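Local coordinates for protein structure-specific endonuclease subunit SLX1 (PDB 4XLG) that probably acts as the catalytic subunit of the SLX1-SLX4 endonuclease, cutting branched DNA near its junctions during repair and recombination, at residues Q5-C13 and G68-Q79. The protein carries 1 engineered substitution. Numbering follows the deposited sequence.
Engineered in segment 68-79: Gln79 (natural residue Glu).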
# COMPACT_ATOMS: atom_id res chain seq x y z
N GLN B 5 -0.99 14.55 3.34
CA GLN B 5 -2.25 13.81 3.28
C GLN B 5 -2.04 12.50 4.02
O GLN B 5 -0.96 11.91 4.01
CB GLN B 5 -2.71 13.58 1.84
CG GLN B 5 -1.83 12.68 1.01
CD GLN B 5 -2.33 12.51 -0.44
OE1 GLN B 5 -2.65 13.49 -1.13
NE2 GLN B 5 -2.33 11.28 -0.91
N GLN B 6 -3.07 12.06 4.71
CA GLN B 6 -2.97 10.78 5.42
C GLN B 6 -2.89 9.61 4.47
O GLN B 6 -3.40 9.65 3.33
CB GLN B 6 -4.16 10.61 6.38
CG GLN B 6 -5.37 9.93 5.82
CD GLN B 6 -6.29 9.35 6.92
OE1 GLN B 6 -6.84 10.12 7.74
NE2 GLN B 6 -6.43 7.98 6.97
N ILE B 7 -2.23 8.54 4.93
CA ILE B 7 -2.31 7.24 4.29
C ILE B 7 -3.74 6.69 4.52
O ILE B 7 -4.27 6.85 5.61
CB ILE B 7 -1.28 6.29 4.89
CG1 ILE B 7 0.15 6.83 4.51
CG2 ILE B 7 -1.51 4.84 4.43
CD1 ILE B 7 1.23 5.81 4.69
N PRO B 8 -4.39 6.16 3.49
CA PRO B 8 -5.78 5.68 3.66
C PRO B 8 -5.90 4.65 4.73
O PRO B 8 -5.01 3.80 4.92
CB PRO B 8 -6.12 4.99 2.30
CG PRO B 8 -5.21 5.75 1.30
CD PRO B 8 -3.89 6.02 2.10
N ASP B 9 -7.02 4.73 5.46
CA ASP B 9 -7.35 3.65 6.39
C ASP B 9 -7.42 2.32 5.67
O ASP B 9 -7.01 1.31 6.20
CB ASP B 9 -8.71 3.95 7.10
CG ASP B 9 -8.68 5.27 7.86
OD1 ASP B 9 -7.58 5.73 8.30
OD2 ASP B 9 -9.73 5.91 7.97
N PHE B 10 -8.04 2.33 4.50
CA PHE B 10 -8.10 1.16 3.65
C PHE B 10 -8.13 1.58 2.21
O PHE B 10 -8.91 2.45 1.84
CB PHE B 10 -9.38 0.32 3.96
CG PHE B 10 -9.40 -1.02 3.21
CD1 PHE B 10 -9.87 -1.12 1.89
CD2 PHE B 10 -8.86 -2.13 3.83
CE1 PHE B 10 -9.82 -2.38 1.17
CE2 PHE B 10 -8.84 -3.42 3.15
CZ PHE B 10 -9.31 -3.52 1.83
N TYR B 11 -7.28 0.99 1.37
CA TYR B 11 -7.44 1.25 -0.06
C TYR B 11 -6.94 -0.03 -0.70
O TYR B 11 -5.80 -0.46 -0.43
CB TYR B 11 -6.64 2.50 -0.54
CG TYR B 11 -7.42 3.27 -1.60
CD1 TYR B 11 -7.61 2.71 -2.92
CD2 TYR B 11 -8.05 4.46 -1.29
CE1 TYR B 11 -8.39 3.40 -3.88
CE2 TYR B 11 -8.81 5.15 -2.23
CZ TYR B 11 -8.99 4.58 -3.50
OH TYR B 11 -9.76 5.29 -4.40
N GLY B 12 -7.76 -0.64 -1.56
CA GLY B 12 -7.37 -1.95 -2.06
C GLY B 12 -7.67 -2.05 -3.55
O GLY B 12 -8.56 -1.37 -4.07
N CYS B 13 -6.89 -2.89 -4.21
CA CYS B 13 -7.13 -3.26 -5.62
C CYS B 13 -7.66 -4.68 -5.64
O CYS B 13 -6.97 -5.59 -5.19
CB CYS B 13 -5.84 -3.24 -6.44
SG CYS B 13 -5.16 -1.63 -6.77
N GLY B 68 -3.28 -2.04 1.63
CA GLY B 68 -2.11 -1.48 2.33
C GLY B 68 -1.46 -0.35 1.54
O GLY B 68 -0.35 0.08 1.89
N PHE B 69 -2.12 0.14 0.47
CA PHE B 69 -1.52 1.19 -0.35
C PHE B 69 -1.36 2.50 0.40
O PHE B 69 -2.23 2.87 1.18
CB PHE B 69 -2.37 1.44 -1.60
CG PHE B 69 -2.28 0.29 -2.58
CD1 PHE B 69 -1.18 0.19 -3.42
CD2 PHE B 69 -3.25 -0.71 -2.61
CE1 PHE B 69 -1.03 -0.87 -4.31
CE2 PHE B 69 -3.12 -1.78 -3.51
CZ PHE B 69 -2.01 -1.86 -4.38
N PRO B 70 -0.24 3.20 0.16
CA PRO B 70 0.02 4.42 0.92
C PRO B 70 -0.83 5.59 0.42
O PRO B 70 -0.84 6.65 1.05
CB PRO B 70 1.52 4.68 0.68
CG PRO B 70 1.86 3.93 -0.64
CD PRO B 70 0.94 2.70 -0.56
N SER B 71 -1.46 5.45 -0.75
CA SER B 71 -2.28 6.54 -1.30
C SER B 71 -3.22 5.96 -2.29
O SER B 71 -2.97 4.89 -2.85
CB SER B 71 -1.44 7.64 -2.00
OG SER B 71 -0.64 7.07 -3.06
N ARG B 72 -4.26 6.72 -2.59
CA ARG B 72 -5.16 6.35 -3.72
C ARG B 72 -4.32 6.33 -5.02
O ARG B 72 -4.52 5.48 -5.86
CB ARG B 72 -6.29 7.41 -3.83
CG ARG B 72 -7.21 7.26 -5.06
CD ARG B 72 -8.16 8.49 -5.12
NE ARG B 72 -8.55 8.68 -6.51
CZ ARG B 72 -8.05 9.61 -7.32
NH1 ARG B 72 -7.19 10.53 -6.86
NH2 ARG B 72 -8.46 9.64 -8.58
N ILE B 73 -3.41 7.29 -5.15
CA ILE B 73 -2.60 7.34 -6.37
C ILE B 73 -1.86 6.01 -6.55
O ILE B 73 -1.79 5.46 -7.65
CB ILE B 73 -1.54 8.49 -6.33
CG1 ILE B 73 -2.24 9.85 -6.27
CG2 ILE B 73 -0.60 8.41 -7.56
CD1 ILE B 73 -3.25 10.03 -7.38
N ALA B 74 -1.20 5.56 -5.49
CA ALA B 74 -0.45 4.28 -5.58
C ALA B 74 -1.34 3.10 -5.92
O ALA B 74 -0.94 2.21 -6.69
CB ALA B 74 0.30 3.98 -4.25
N ALA B 75 -2.54 3.04 -5.33
CA ALA B 75 -3.48 1.94 -5.64
C ALA B 75 -3.84 1.99 -7.12
O ALA B 75 -3.97 0.97 -7.78
CB ALA B 75 -4.78 2.07 -4.78
N LEU B 76 -4.10 3.19 -7.63
CA LEU B 76 -4.47 3.30 -9.06
C LEU B 76 -3.30 2.90 -9.96
O LEU B 76 -3.48 2.31 -11.03
CB LEU B 76 -4.87 4.76 -9.40
CG LEU B 76 -6.22 5.16 -8.80
CD1 LEU B 76 -6.47 6.70 -8.87
CD2 LEU B 76 -7.33 4.37 -9.49
N GLN B 77 -2.10 3.27 -9.57
CA GLN B 77 -0.92 2.81 -10.33
C GLN B 77 -0.88 1.29 -10.41
O GLN B 77 -0.60 0.74 -11.49
CB GLN B 77 0.38 3.33 -9.72
CG GLN B 77 0.53 4.82 -9.84
CD GLN B 77 1.71 5.32 -9.04
OE1 GLN B 77 1.77 5.17 -7.83
NE2 GLN B 77 2.69 5.86 -9.74
N PHE B 78 -1.11 0.64 -9.28
CA PHE B 78 -1.14 -0.84 -9.24
C PHE B 78 -2.27 -1.37 -10.09
O PHE B 78 -2.10 -2.26 -10.92
CB PHE B 78 -1.30 -1.32 -7.79
CG PHE B 78 -1.06 -2.77 -7.61
CD1 PHE B 78 -2.10 -3.68 -7.79
CD2 PHE B 78 0.16 -3.23 -7.17
CE1 PHE B 78 -1.89 -5.05 -7.57
CE2 PHE B 78 0.38 -4.58 -6.95
CZ PHE B 78 -0.65 -5.50 -7.16
N GLN B 79 -3.44 -0.78 -9.89
CA GLN B 79 -4.61 -1.23 -10.68
C GLN B 79 -4.37 -1.13 -12.18
O GLN B 79 -4.66 -2.06 -12.94
CB GLN B 79 -5.83 -0.37 -10.32
CG GLN B 79 -7.12 -0.84 -11.11
CD GLN B 79 -8.10 0.26 -11.18
OE1 GLN B 79 -8.34 0.94 -10.20
NE2 GLN B 79 -8.64 0.51 -12.36
O HOH W 1 -3.77 10.09 -3.32
O HOH W 2 -2.11 9.57 0.86
O HOH W 3 -3.72 1.98 3.23
O HOH W 4 -5.18 -0.37 2.92
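Ile7 runs past Pro70 with 5.0 Å between their CA atoms, yet no direct hydrogen bond joins the two backbones; water does instead. One water donates to both Pro8 O and Phe69 O, a second accepts from Tyr11 N and Gly68 N, and a third links Gln6 O to Pro70 O. Pro8 CD packs directly on Pro70 O at 3.3 Å. The Tyr11 ring packs against the first turn of helix 72-84: Arg72 CA stands over its centre in a CH-pi contact, 4.1 Å from the centroid. The Arg72 chain, extended with CG anti to its N (chi1 173°), then runs alongside the phenol, while Ala75 CB meets Tyr11 CD1 at 3.4 Å. Tyr11 O faces the edge of the Phe69 ring. Cys13 is modelled in two conformers; in one, SG makes oblique sulfur-aromatic contacts with Phe69 and Phe78, 3.8 Å from Phe69 CE2, and also packs on CB of the engineered Gln79. Ser71 N-caps the helix, OG accepting from Ala74 N. In this GIY-YIG domain the contact packs the helix on the start of strand 12-18, which lies between strands 25-30 and 60-67; helix 288-299 lies against Ile7, and another protein's chain packs on Pro70 and Ser71.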